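Local coordinates for protein trehalose-6-phosphate phosphatase (Neosartorya fumigata, PDB 5DXL) that is an enzyme of the trehalose-phosphatase family in the HAD clan, built from a Rossmann-like core domain and a smaller alpha/beta cap domain, at residues Gln121-Arg126 with Ala152-Glu157; Gln128-Glu133 with Leu139-Arg144; Arg184-Phe187 with Gly191-Ala194. All coordinates share one frame; numbering follows the deposited sequence.

Interaction 1: residues Gln121-Arg126 with Ala152-Glu157; sequences QHFTER and AFQARE
Helices 112-125 and 148-164 come side by side at Phe123 and Gln154, whose CA atoms, 7.4 Å apart, are the nearest CA pair of the two segments. The Phe123 side chain bridges the gap. Its CG is anti to the carbonyl carbon (chi1 -83°), and the ring corner at CE1 reaches the neighbouring helix, where it stands 3.6 Å from the backbone O of Gln154. The same carbon, CE1, also lies 3.8 Å from OE1 of Gln154; the ring and amide planes are 57° apart, so the two flat groups are not stacked. Glu157, one helical turn on, touches the ring loosely, its backbone C 4.3 Å from Phe123 CZ and its CB near CE1, while its carboxylate leads away. Both helices cover one side of the antiparallel sheet of the cap domain, and Phe123 and Gln154 each rest on Trp141 of strand 139-142. A bend at chi2 (-76°) turns the Gln154 amide toward the first helix, where NE2 donates a hydrogen bond to the hydroxyl of Thr127. That hydroxyl is also hydrogen-bonded to Phe123 O, so a single group ties the amide to the backbone of the first helix. Arg126 turns back along its own segment: NH1 bonds to His122 O at 3.0 Å and forms a salt bridge with Glu125 OE1 at 3.1 Å, meeting the lone pair that points away from the other oxygen. His122 NE2 lies over the centre of this guanidinium group. The other oxygen of Glu125, OE2, takes a nearly straight bond from Gln121 NE2, 3.1 Å long.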
loop_
_atom_site.group_PDB
_atom_site.type_symbol
_atom_site.label_atom_id
_atom_site.label_comp_id
_atom_site.label_asym_id
_atom_site.label_seq_id
_atom_site.Cartn_x
_atom_site.Cartn_y
_atom_site.Cartn_z
ATOM N N GLN A 121 17.049 21.782 11.113
ATOM C CA GLN A 121 18.321 22.474 10.916
ATOM C C GLN A 121 18.890 22.916 12.256
ATOM O O GLN A 121 20.100 22.868 12.487
ATOM C CB GLN A 121 18.155 23.688 9.998
ATOM C CG GLN A 121 19.447 24.459 9.774
ATOM C CD GLN A 121 20.515 23.632 9.070
ATOM O OE1 GLN A 121 20.206 22.741 8.276
ATOM N NE2 GLN A 121 21.781 23.926 9.361
ATOM N N HIS A 122 17.988 23.323 13.135
ATOM C CA HIS A 122 18.352 23.766 14.472
ATOM C C HIS A 122 19.017 22.642 15.245
ATOM O O HIS A 122 20.102 22.825 15.809
ATOM C CB HIS A 122 17.116 24.249 15.211
ATOM C CG HIS A 122 17.407 24.841 16.548
ATOM N ND1 HIS A 122 17.261 24.134 17.723
ATOM C CD2 HIS A 122 17.822 26.079 16.899
ATOM C CE1 HIS A 122 17.582 24.915 18.739
ATOM N NE2 HIS A 122 17.924 26.100 18.267
ATOM N N PHE A 123 18.366 21.480 15.258
ATOM C CA PHE A 123 18.898 20.322 15.964
ATOM C C PHE A 123 20.142 19.774 15.283
ATOM O O PHE A 123 21.021 19.227 15.952
ATOM C CB PHE A 123 17.840 19.224 16.095
ATOM C CG PHE A 123 16.917 19.420 17.255
ATOM C CD1 PHE A 123 17.219 18.875 18.497
ATOM C CD2 PHE A 123 15.762 20.174 17.122
ATOM C CE1 PHE A 123 16.371 19.057 19.583
ATOM C CE2 PHE A 123 14.908 20.366 18.199
ATOM C CZ PHE A 123 15.220 19.811 19.441
ATOM N N THR A 124 20.232 19.918 13.961
ATOM C CA THR A 124 21.423 19.468 13.256
ATOM C C THR A 124 22.658 20.261 13.686
ATOM O O THR A 124 23.696 19.681 14.002
ATOM C CB THR A 124 21.242 19.561 11.738
ATOM O OG1 THR A 124 20.185 18.670 11.366
ATOM C CG2 THR A 124 22.515 19.153 11.016
ATOM N N GLU A 125 22.533 21.582 13.725
ATOM C CA GLU A 125 23.641 22.433 14.149
ATOM C C GLU A 125 24.082 22.108 15.579
ATOM O O GLU A 125 25.233 22.347 15.952
ATOM C CB GLU A 125 23.244 23.906 14.036
ATOM C CG GLU A 125 23.008 24.366 12.605
ATOM C CD GLU A 125 22.203 25.652 12.526
ATOM O OE1 GLU A 125 21.702 26.111 13.575
ATOM O OE2 GLU A 125 22.063 26.200 11.410
ATOM N N ARG A 126 23.172 21.545 16.366
ATOM C CA ARG A 126 23.446 21.275 17.781
ATOM C C ARG A 126 23.653 19.791 18.106
ATOM O O ARG A 126 23.735 19.405 19.279
ATOM C CB ARG A 126 22.313 21.835 18.634
ATOM C CG ARG A 126 22.313 23.355 18.670
ATOM C CD ARG A 126 20.930 23.946 18.864
ATOM N NE ARG A 126 20.977 25.410 18.835
ATOM C CZ ARG A 126 21.022 26.142 17.722
ATOM N NH1 ARG A 126 21.015 25.556 16.530
ATOM N NH2 ARG A 126 21.068 27.469 17.798
ATOM N N ALA A 152 19.895 10.136 20.872
ATOM C CA ALA A 152 18.575 9.627 21.213
ATOM C C ALA A 152 17.789 10.664 22.007
ATOM O O ALA A 152 16.588 10.836 21.803
ATOM C CB ALA A 152 18.679 8.320 21.995
ATOM N N PHE A 153 18.481 11.353 22.911
ATOM C CA PHE A 153 17.871 12.413 23.705
ATOM C C PHE A 153 17.367 13.547 22.822
ATOM O O PHE A 153 16.216 13.981 22.935
ATOM C CB PHE A 153 18.884 12.945 24.728
ATOM C CG PHE A 153 18.468 14.229 25.396
ATOM C CD1 PHE A 153 17.397 14.254 26.274
ATOM C CD2 PHE A 153 19.171 15.402 25.160
ATOM C CE1 PHE A 153 17.018 15.433 26.895
ATOM C CE2 PHE A 153 18.800 16.591 25.782
ATOM C CZ PHE A 153 17.719 16.598 26.650
ATOM N N GLN A 154 18.236 14.016 21.940
ATOM C CA GLN A 154 17.881 15.085 21.022
ATOM C C GLN A 154 16.680 14.681 20.174
ATOM O O GLN A 154 15.797 15.491 19.902
ATOM C CB GLN A 154 19.066 15.432 20.120
ATOM C CG GLN A 154 20.219 16.130 20.839
ATOM C CD GLN A 154 19.909 17.585 21.134
ATOM O OE1 GLN A 154 19.079 17.888 21.994
ATOM N NE2 GLN A 154 20.566 18.491 20.418
ATOM N N ALA A 155 16.659 13.424 19.753
ATOM C CA ALA A 155 15.562 12.948 18.913
ATOM C C ALA A 155 14.250 12.905 19.689
ATOM O O ALA A 155 13.206 13.285 19.161
ATOM C CB ALA A 155 15.895 11.583 18.335
ATOM N N ARG A 156 14.296 12.475 20.952
ATOM C CA ARG A 156 13.092 12.491 21.784
ATOM C C ARG A 156 12.590 13.920 21.965
ATOM O O ARG A 156 11.392 14.172 21.892
ATOM C CB ARG A 156 13.347 11.858 23.158
ATOM C CG ARG A 156 13.542 10.358 23.119
ATOM C CD ARG A 156 13.531 9.754 24.513
ATOM N NE ARG A 156 14.625 10.242 25.351
ATOM C CZ ARG A 156 15.843 9.706 25.376
ATOM N NH1 ARG A 156 16.141 8.670 24.596
ATOM N NH2 ARG A 156 16.775 10.203 26.180
ATOM N N GLU A 157 13.509 14.856 22.191
ATOM C CA GLU A 157 13.117 16.242 22.414
ATOM C C GLU A 157 12.562 16.867 21.139
ATOM O O GLU A 157 11.547 17.569 21.164
ATOM C CB GLU A 157 14.303 17.052 22.942
ATOM C CG GLU A 157 14.870 16.481 24.245
ATOM C CD GLU A 157 13.850 16.516 25.386
ATOM O OE1 GLU A 157 13.559 17.629 25.863
ATOM O OE2 GLU A 157 13.339 15.440 25.798
#

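Interaction 2: residues Gln128-Glu133 with Leu139-Arg144; sequences QGSFIE and LTWHYR
A beta hairpin forms one border of the four-stranded antiparallel sheet of the cap domain, and here its strands 131-134 and 139-142 pair: Phe131 with His142 and Glu133 with Thr140 are hydrogen-bonded pairs, Ile132 with Trp141 the non-hydrogen-bonded pair between them. The short strand segments run at 154° to each other, 4.8 Å apart at closest approach, and four backbone bonds join them, among them His142 N to Phe131 O at 2.8 Å. On the face bearing Phe131, Glu133, Thr140 and His142, the side chains assemble round the imidazole. Phe131, with CG lodged between its backbone N and carbonyl carbon (chi1 68°), lays its ring over the neighbouring strand, so that His142 CB points at one ring face in a CH-pi contact, 3.7 Å from the ring centroid. The two rings are nearly parallel but slid apart, with little overlap. Thr140 CG2 packs against a face of the imidazole. Glu133, extended beyond CG, reaches along the ring edge, and its OE1 receives a hydrogen bond of 2.6 Å from His142 NE2; OE1 lies in the imidazole plane, while the carboxylate is turned 29° from it and is met on the anti side, out of its own plane. The opposite face carries Ile132, whose CG1 sits at the indole edge, 4.1 Å from Trp141 CD1, beneath helix 112-125; Trp141 also packs on helix 148-164. Near the hairpin's open end Ser130 CB lies beside the indole, while its OG is hydrogen-bonded to Thr127 O. The NE2 bond and the flanking packing restrict rotation of the imidazole; NE2 donates to OE1, and the carboxylate would probably favour a proton there.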
loop_
_atom_site.group_PDB
_atom_site.type_symbol
_atom_site.label_atom_id
_atom_site.label_comp_id
_atom_site.label_asym_id
_atom_site.label_seq_id
_atom_site.Cartn_x
_atom_site.Cartn_y
_atom_site.Cartn_z
ATOM N N GLN A 128 26.270 17.034 16.713
ATOM C CA GLN A 128 27.365 16.711 15.807
ATOM C C GLN A 128 27.191 15.324 15.200
ATOM O O GLN A 128 26.869 14.366 15.905
ATOM C CB GLN A 128 28.712 16.803 16.538
ATOM C CG GLN A 128 29.926 16.543 15.645
ATOM C CD GLN A 128 30.162 17.649 14.620
ATOM O OE1 GLN A 128 29.499 18.689 14.640
ATOM N NE2 GLN A 128 31.115 17.428 13.720
ATOM N N GLY A 129 27.373 15.236 13.884
ATOM C CA GLY A 129 27.228 13.980 13.169
ATOM C C GLY A 129 25.875 13.818 12.490
ATOM O O GLY A 129 25.710 12.973 11.600
ATOM N N SER A 130 24.891 14.609 12.909
ATOM C CA SER A 130 23.543 14.460 12.354
ATOM C C SER A 130 23.436 15.177 11.024
ATOM O O SER A 130 24.249 16.042 10.719
ATOM C CB SER A 130 22.476 14.998 13.318
ATOM O OG SER A 130 22.530 16.417 13.424
ATOM N N PHE A 131 22.425 14.814 10.235
ATOM C CA PHE A 131 22.164 15.501 8.974
ATOM C C PHE A 131 20.725 15.318 8.533
ATOM O O PHE A 131 20.012 14.448 9.032
ATOM C CB PHE A 131 23.117 15.017 7.867
ATOM C CG PHE A 131 22.899 13.593 7.441
ATOM C CD1 PHE A 131 23.524 12.555 8.110
ATOM C CD2 PHE A 131 22.089 13.293 6.353
ATOM C CE1 PHE A 131 23.339 11.243 7.723
ATOM C CE2 PHE A 131 21.897 11.971 5.961
ATOM C CZ PHE A 131 22.529 10.951 6.652
ATOM N N ILE A 132 20.317 16.132 7.566
ATOM C CA ILE A 132 18.949 16.116 7.082
ATOM C C ILE A 132 18.887 15.490 5.706
ATOM O O ILE A 132 19.685 15.840 4.832
ATOM C CB ILE A 132 18.360 17.527 6.996
ATOM C CG1 ILE A 132 18.381 18.195 8.375
ATOM C CG2 ILE A 132 16.943 17.480 6.412
ATOM C CD1 ILE A 132 18.125 19.692 8.330
ATOM N N GLU A 133 17.968 14.544 5.545
ATOM C CA GLU A 133 17.634 13.979 4.243
ATOM C C GLU A 133 16.306 14.552 3.789
ATOM O O GLU A 133 15.288 14.422 4.467
ATOM C CB GLU A 133 17.564 12.453 4.306
ATOM C CG GLU A 133 16.977 11.826 3.026
ATOM C CD GLU A 133 16.799 10.319 3.127
ATOM O OE1 GLU A 133 16.847 9.772 4.254
ATOM O OE2 GLU A 133 16.606 9.669 2.070
ATOM N N LEU A 139 10.583 14.219 5.112
ATOM C CA LEU A 139 11.806 14.843 5.609
ATOM C C LEU A 139 12.339 13.999 6.750
ATOM O O LEU A 139 11.592 13.648 7.655
ATOM C CB LEU A 139 11.541 16.275 6.083
ATOM C CG LEU A 139 11.043 17.280 5.038
ATOM C CD1 LEU A 139 10.832 18.648 5.668
ATOM C CD2 LEU A 139 12.012 17.364 3.903
ATOM N N THR A 140 13.622 13.667 6.696
ATOM C CA THR A 140 14.186 12.746 7.679
ATOM C C THR A 140 15.439 13.312 8.334
ATOM O O THR A 140 16.365 13.763 7.656
ATOM C CB THR A 140 14.518 11.385 7.035
ATOM O OG1 THR A 140 13.350 10.877 6.382
ATOM C CG2 THR A 140 14.945 10.390 8.112
ATOM N N TRP A 141 15.450 13.301 9.665
ATOM C CA TRP A 141 16.626 13.708 10.420
ATOM C C TRP A 141 17.404 12.464 10.847
ATOM O O TRP A 141 16.863 11.617 11.539
ATOM C CB TRP A 141 16.216 14.546 11.644
ATOM C CG TRP A 141 17.393 15.132 12.355
ATOM C CD1 TRP A 141 18.354 15.936 11.812
ATOM C CD2 TRP A 141 17.748 14.962 13.737
ATOM N NE1 TRP A 141 19.280 16.283 12.773
ATOM C CE2 TRP A 141 18.929 15.695 13.956
ATOM C CE3 TRP A 141 17.177 14.268 14.805
ATOM C CZ2 TRP A 141 19.553 15.748 15.204
ATOM C CZ3 TRP A 141 17.804 14.323 16.048
ATOM C CH2 TRP A 141 18.974 15.055 16.229
ATOM N N HIS A 142 18.652 12.355 10.396
ATOM C CA HIS A 142 19.502 11.189 10.663
ATOM C C HIS A 142 20.518 11.516 11.744
ATOM O O HIS A 142 21.132 12.574 11.697
ATOM C CB HIS A 142 20.266 10.760 9.399
ATOM C CG HIS A 142 19.402 10.243 8.285
ATOM N ND1 HIS A 142 19.158 8.897 8.100
ATOM C CD2 HIS A 142 18.758 10.883 7.281
ATOM C CE1 HIS A 142 18.392 8.733 7.034
ATOM N NE2 HIS A 142 18.141 9.921 6.515
ATOM N N TYR A 143 20.745 10.604 12.689
ATOM C CA TYR A 143 21.724 10.894 13.740
ATOM C C TYR A 143 22.555 9.688 14.206
ATOM O O TYR A 143 23.108 9.704 15.307
ATOM C CB TYR A 143 21.006 11.531 14.938
ATOM C CG TYR A 143 19.920 10.699 15.546
ATOM C CD1 TYR A 143 20.203 9.798 16.575
ATOM C CD2 TYR A 143 18.608 10.802 15.108
ATOM C CE1 TYR A 143 19.209 9.022 17.140
ATOM C CE2 TYR A 143 17.604 10.027 15.669
ATOM C CZ TYR A 143 17.913 9.139 16.683
ATOM O OH TYR A 143 16.922 8.372 17.245
ATOM N N ARG A 144 22.692 8.662 13.372
ATOM C CA ARG A 144 23.472 7.491 13.781
ATOM C C ARG A 144 24.925 7.829 14.102
ATOM O O ARG A 144 25.526 7.178 14.949
ATOM C CB ARG A 144 23.428 6.399 12.694
ATOM C CG ARG A 144 24.155 5.105 13.086
ATOM C CD ARG A 144 23.597 4.544 14.392
ATOM N NE ARG A 144 24.353 3.417 14.926
ATOM C CZ ARG A 144 25.210 3.503 15.941
ATOM N NH1 ARG A 144 25.432 4.674 16.532
ATOM N NH2 ARG A 144 25.852 2.423 16.369
#

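Interaction 3: residues Arg184-Phe187 with Gly191-Ala194; sequences RPTF and GFIA
Phe192 presents one face of its ring to the backbone of Phe187. CA of Phe187 stands over that face in a CH-pi contact, 3.9 Å from the centroid and 22° off the ring normal, and the neighbouring CB meets Phe192 CE1 at 3.7 Å. The ring is brought there by a CG anti to the helix backbone N (chi1 -178°). Its root is lined by Thr186, whose backbone O lies 3.7 Å from Phe192 CB. On the next residue of the helix, Ile193 directs CG1 to Phe187 O, 3.6 Å away. The Phe187 ring itself turns from the helix and lays a face on Pro185 CB, and the side chain also touches Cys91 and Ser108. One shell further out, Asn189 OD1 accepts a hydrogen bond from Gly191 N and a weak one from Phe192 N, which probably helps fix the first turn of helix 190-199, while Thr186 is held by backbone bonding to Glu171 and by a weak bond from its hydroxyl to Glu171 O. The contact thus lies where the chain leaves strand 180-185 of the cap sheet, passes a short 3-10 segment and enters a helix packed on the core domain. Across the two segments nothing is hydrogen-bonded: aromatic face, aliphatic carbon and carbonyl oxygen meet through CH-pi and van der Waals contacts alone.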
loop_
_atom_site.group_PDB
_atom_site.type_symbol
_atom_site.label_atom_id
_atom_site.label_comp_id
_atom_site.label_asym_id
_atom_site.label_seq_id
_atom_site.Cartn_x
_atom_site.Cartn_y
_atom_site.Cartn_z
ATOM N N ARG A 184 6.155 13.004 7.549
ATOM C CA ARG A 184 5.552 12.777 6.239
ATOM C C ARG A 184 4.037 12.919 6.333
ATOM O O ARG A 184 3.462 12.852 7.418
ATOM C CB ARG A 184 5.925 11.386 5.738
ATOM C CG ARG A 184 5.253 10.315 6.546
ATOM C CD ARG A 184 5.735 8.937 6.188
ATOM N NE ARG A 184 4.845 7.945 6.770
ATOM C CZ ARG A 184 4.996 6.637 6.626
ATOM N NH1 ARG A 184 6.016 6.163 5.922
ATOM N NH2 ARG A 184 4.123 5.808 7.183
ATOM N N PRO A 185 3.370 13.110 5.191
ATOM C CA PRO A 185 1.914 13.260 5.244
ATOM C C PRO A 185 1.219 11.985 5.702
ATOM O O PRO A 185 1.720 10.885 5.451
ATOM C CB PRO A 185 1.541 13.580 3.793
ATOM C CG PRO A 185 2.770 14.141 3.215
ATOM C CD PRO A 185 3.893 13.355 3.842
ATOM N N THR A 186 0.067 12.134 6.346
ATOM C CA THR A 186 -0.702 10.973 6.774
ATOM C C THR A 186 -1.156 10.122 5.583
ATOM O O THR A 186 -1.373 8.914 5.728
ATOM C CB THR A 186 -1.927 11.397 7.613
ATOM O OG1 THR A 186 -2.753 12.277 6.840
ATOM C CG2 THR A 186 -1.470 12.115 8.874
ATOM N N PHE A 187 -1.267 10.714 4.393
ATOM C CA PHE A 187 -1.782 9.942 3.257
ATOM C C PHE A 187 -0.795 8.909 2.693
ATOM O O PHE A 187 -1.147 8.125 1.810
ATOM C CB PHE A 187 -2.279 10.878 2.129
ATOM C CG PHE A 187 -1.222 11.770 1.509
ATOM C CD1 PHE A 187 -0.180 11.245 0.749
ATOM C CD2 PHE A 187 -1.322 13.151 1.623
ATOM C CE1 PHE A 187 0.762 12.070 0.156
ATOM C CE2 PHE A 187 -0.383 13.979 1.025
ATOM C CZ PHE A 187 0.660 13.434 0.298
ATOM N N GLY A 191 -2.877 2.088 4.978
ATOM C CA GLY A 191 -4.197 1.934 5.558
ATOM C C GLY A 191 -5.079 3.104 5.186
ATOM O O GLY A 191 -6.271 2.961 4.944
ATOM N N PHE A 192 -4.472 4.285 5.149
ATOM C CA PHE A 192 -5.177 5.486 4.742
ATOM C C PHE A 192 -5.616 5.269 3.309
ATOM O O PHE A 192 -6.784 5.450 2.938
ATOM C CB PHE A 192 -4.267 6.717 4.887
ATOM C CG PHE A 192 -4.924 8.017 4.523
ATOM C CD1 PHE A 192 -5.068 8.393 3.195
ATOM C CD2 PHE A 192 -5.373 8.879 5.512
ATOM C CE1 PHE A 192 -5.667 9.596 2.857
ATOM C CE2 PHE A 192 -5.969 10.086 5.181
ATOM C CZ PHE A 192 -6.116 10.443 3.852
ATOM N N ILE A 193 -4.662 4.824 2.502
ATOM C CA ILE A 193 -4.937 4.524 1.114
ATOM C C ILE A 193 -6.089 3.513 0.970
ATOM O O ILE A 193 -7.055 3.785 0.275
ATOM C CB ILE A 193 -3.650 4.009 0.412
ATOM C CG1 ILE A 193 -2.558 5.100 0.469
ATOM C CG2 ILE A 193 -3.960 3.566 -1.016
ATOM C CD1 ILE A 193 -1.135 4.622 0.071
ATOM N N ALA A 194 -6.006 2.380 1.668
ATOM C CA ALA A 194 -7.037 1.329 1.604
ATOM C C ALA A 194 -8.421 1.719 2.151
ATOM O O ALA A 194 -9.452 1.297 1.629
ATOM C CB ALA A 194 -6.540 0.081 2.350
#

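Interactions 1 and 2 belong to the same cap domain, their centres 9 Å apart and in direct touch: Thr124 and Ala155 of the helices meet Ser130, Ile132, Trp141 and Tyr143 of the hairpin region. In chain order helix 112-125, strands 131-134 and 139-142 and helix 148-164 follow one another, so the hairpin of interaction 2 comes between the two helices that interaction 1 brings together. Interaction 3 follows later, its centre 26 Å from interaction 1 and 24 Å from interaction 2; it shares the sheet with interaction 2 through neighbouring strands 139-142 and 180-185 without touching, nearest atoms about 5 Å apart. Thus two contacts belong to the cap's helix-on-sheet layer, and the third marks its exit toward the core.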